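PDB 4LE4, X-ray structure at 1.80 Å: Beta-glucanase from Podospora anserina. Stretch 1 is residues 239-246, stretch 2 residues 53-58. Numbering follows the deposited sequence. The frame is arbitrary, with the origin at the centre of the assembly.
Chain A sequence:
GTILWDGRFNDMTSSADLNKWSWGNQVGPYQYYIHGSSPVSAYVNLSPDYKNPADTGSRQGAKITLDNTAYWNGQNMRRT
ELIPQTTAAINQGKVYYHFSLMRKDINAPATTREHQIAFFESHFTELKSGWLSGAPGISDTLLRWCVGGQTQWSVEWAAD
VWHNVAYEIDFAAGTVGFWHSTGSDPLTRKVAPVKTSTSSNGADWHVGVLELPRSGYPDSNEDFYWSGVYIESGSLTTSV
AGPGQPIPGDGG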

# COMPACT_ATOMS: atom_id res chain seq x y z
N SER A 239 -14.08 5.15 -9.67
CA SER A 239 -14.71 5.76 -8.51
C SER A 239 -13.94 5.40 -7.24
O SER A 239 -13.67 4.23 -6.98
CB SER A 239 -16.13 5.25 -8.35
OG SER A 239 -16.61 5.63 -7.07
N VAL A 240 -13.61 6.39 -6.43
CA VAL A 240 -12.88 6.06 -5.21
C VAL A 240 -13.74 5.32 -4.19
O VAL A 240 -13.21 4.74 -3.24
CB VAL A 240 -12.25 7.33 -4.55
CG1 VAL A 240 -11.39 8.07 -5.58
CG2 VAL A 240 -13.32 8.25 -3.99
N ALA A 241 -15.06 5.32 -4.40
CA ALA A 241 -15.96 4.61 -3.49
C ALA A 241 -16.05 3.12 -3.82
O ALA A 241 -16.74 2.38 -3.12
CB ALA A 241 -17.34 5.23 -3.52
N GLY A 242 -15.39 2.69 -4.90
CA GLY A 242 -15.36 1.28 -5.25
C GLY A 242 -16.54 0.72 -6.03
O GLY A 242 -17.54 1.41 -6.21
N PRO A 243 -16.47 -0.53 -6.49
CA PRO A 243 -17.57 -1.14 -7.26
C PRO A 243 -18.86 -1.21 -6.44
O PRO A 243 -18.83 -1.31 -5.22
CB PRO A 243 -17.04 -2.55 -7.58
CG PRO A 243 -15.54 -2.39 -7.52
CD PRO A 243 -15.35 -1.48 -6.32
N GLY A 244 -20.00 -1.15 -7.11
CA GLY A 244 -21.26 -1.25 -6.39
C GLY A 244 -21.67 -0.13 -5.44
O GLY A 244 -22.70 -0.24 -4.76
N GLN A 245 -20.88 0.93 -5.38
CA GLN A 245 -21.22 2.08 -4.53
C GLN A 245 -21.60 3.22 -5.44
O GLN A 245 -21.21 3.26 -6.60
CB GLN A 245 -20.02 2.52 -3.69
CG GLN A 245 -19.81 1.72 -2.42
CD GLN A 245 -21.00 1.82 -1.48
OE1 GLN A 245 -21.38 2.91 -1.03
NE2 GLN A 245 -21.60 0.68 -1.18
N PRO A 246 -22.39 4.17 -4.93
CA PRO A 246 -22.77 5.30 -5.78
C PRO A 246 -21.48 6.11 -6.04
O PRO A 246 -20.65 6.26 -5.14
CB PRO A 246 -23.76 6.06 -4.92
CG PRO A 246 -24.39 4.97 -4.07
CD PRO A 246 -23.17 4.16 -3.68
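Stretch 2 53-58: PADTGS

The most unusual feature of this contact is how little hydrogen bonding holds two turns that lie so close: the CA atoms of A241 and D55 are 3.9 Å apart, yet one direct hydrogen bond crosses between the stretches, and it runs from side chain to side chain. T56 OG1 donates to Q245 OE1 at 2.7 Å. Neither stretch forms regular helix or strand, so there is no strand pairing to set the register; turns pack on turns, and 276 Å² is buried in total.

Stretch 1 is two turns in succession. A type I turn from S239 to G242 is closed by G242 N to S239 O at 3.1 Å, and S239 OG accepts from A241 N at 3.1 Å. A type II turn then runs from G242 to Q245, its closing bond from Q245 N to G242 O weak at 3.5 Å. G242, at phi 83 and psi 173, could not carry a CB without jamming it against the preceding carbonyl.

Stretch 2 approaches from A54 with phi/psi of -78/-18, extends at D55 to -83/88, and turns through T56 (-78/-3) and G57 (-85/-13) in a type I turn ending at S58. D55 organises this turn with a t rotamer at chi1: its OD1 accepts from G57 N at 2.8 Å and its OD2 from S58 OG at 2.7 Å. The weak bond from S58 N to D55 O, at 3.3 Å, adds the backbone closure.

The closest pairs run as follows. A54 CB meets V240 CG2 at 3.9 Å, a small apolar contact; T56 OG1 lies 3.5 Å from A241 CB; G57 CA packs 3.7 Å from Q245 CG. From V240 to Q245 and from A54 to G57 the paths run obliquely; T56 and G57 each touch A241 and Q245.

The rule at G57 is steric. A CB there would point toward stretch 1 and fall 2.2 Å from A241 O, a clash. Without one, G57 CA comes within 3.2 Å of A241 O in a CA-H...O contact. G57 N is also 3.2 Å from A241 O, but the angle is too poor for a hydrogen bond. D55 OD1 and V240 O, 3.3 Å apart, are both acceptors and cannot bond directly.

Q245 points its CB toward stretch 2 and, with chi1 and chi2 both m, brings OE1 to T56 OG1. A water extends this polar edge, donating to T56 OG1 at 2.5 Å and to P246 O at 2.9 Å. The threonine hydroxyl therefore serves as both donor and acceptor.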

# COMPACT_ATOMS: atom_id res chain seq x y z
N PRO A 53 -12.61 9.57 3.55
CA PRO A 53 -14.05 9.74 3.79
C PRO A 53 -14.95 9.57 2.57
O PRO A 53 -16.13 9.25 2.72
CB PRO A 53 -14.15 11.16 4.36
CG PRO A 53 -12.78 11.42 4.94
CD PRO A 53 -11.88 10.80 3.87
N ALA A 54 -14.41 9.77 1.38
CA ALA A 54 -15.19 9.66 0.14
C ALA A 54 -15.41 8.21 -0.27
O ALA A 54 -16.27 7.90 -1.09
CB ALA A 54 -14.47 10.41 -0.98
N ASP A 55 -14.60 7.32 0.28
CA ASP A 55 -14.70 5.90 -0.03
C ASP A 55 -15.78 5.22 0.80
O ASP A 55 -15.51 4.65 1.85
CB ASP A 55 -13.39 5.17 0.26
CG ASP A 55 -13.42 3.70 -0.14
OD1 ASP A 55 -14.49 3.19 -0.58
OD2 ASP A 55 -12.37 3.03 -0.03
N THR A 56 -17.00 5.24 0.29
CA THR A 56 -18.11 4.63 1.01
C THR A 56 -18.09 3.12 0.86
O THR A 56 -18.90 2.40 1.46
CB THR A 56 -19.46 5.21 0.51
OG1 THR A 56 -19.61 4.94 -0.88
CG2 THR A 56 -19.50 6.69 0.74
N GLY A 57 -17.14 2.63 0.08
CA GLY A 57 -17.00 1.20 -0.12
C GLY A 57 -16.18 0.53 0.99
O GLY A 57 -16.19 -0.69 1.12
N SER A 58 -15.49 1.34 1.80
CA SER A 58 -14.65 0.82 2.89
C SER A 58 -15.27 1.30 4.21
O SER A 58 -15.49 2.48 4.37
CB SER A 58 -13.24 1.39 2.81
OG SER A 58 -12.56 0.91 1.67
O HOH W 1 -20.50 6.78 -2.27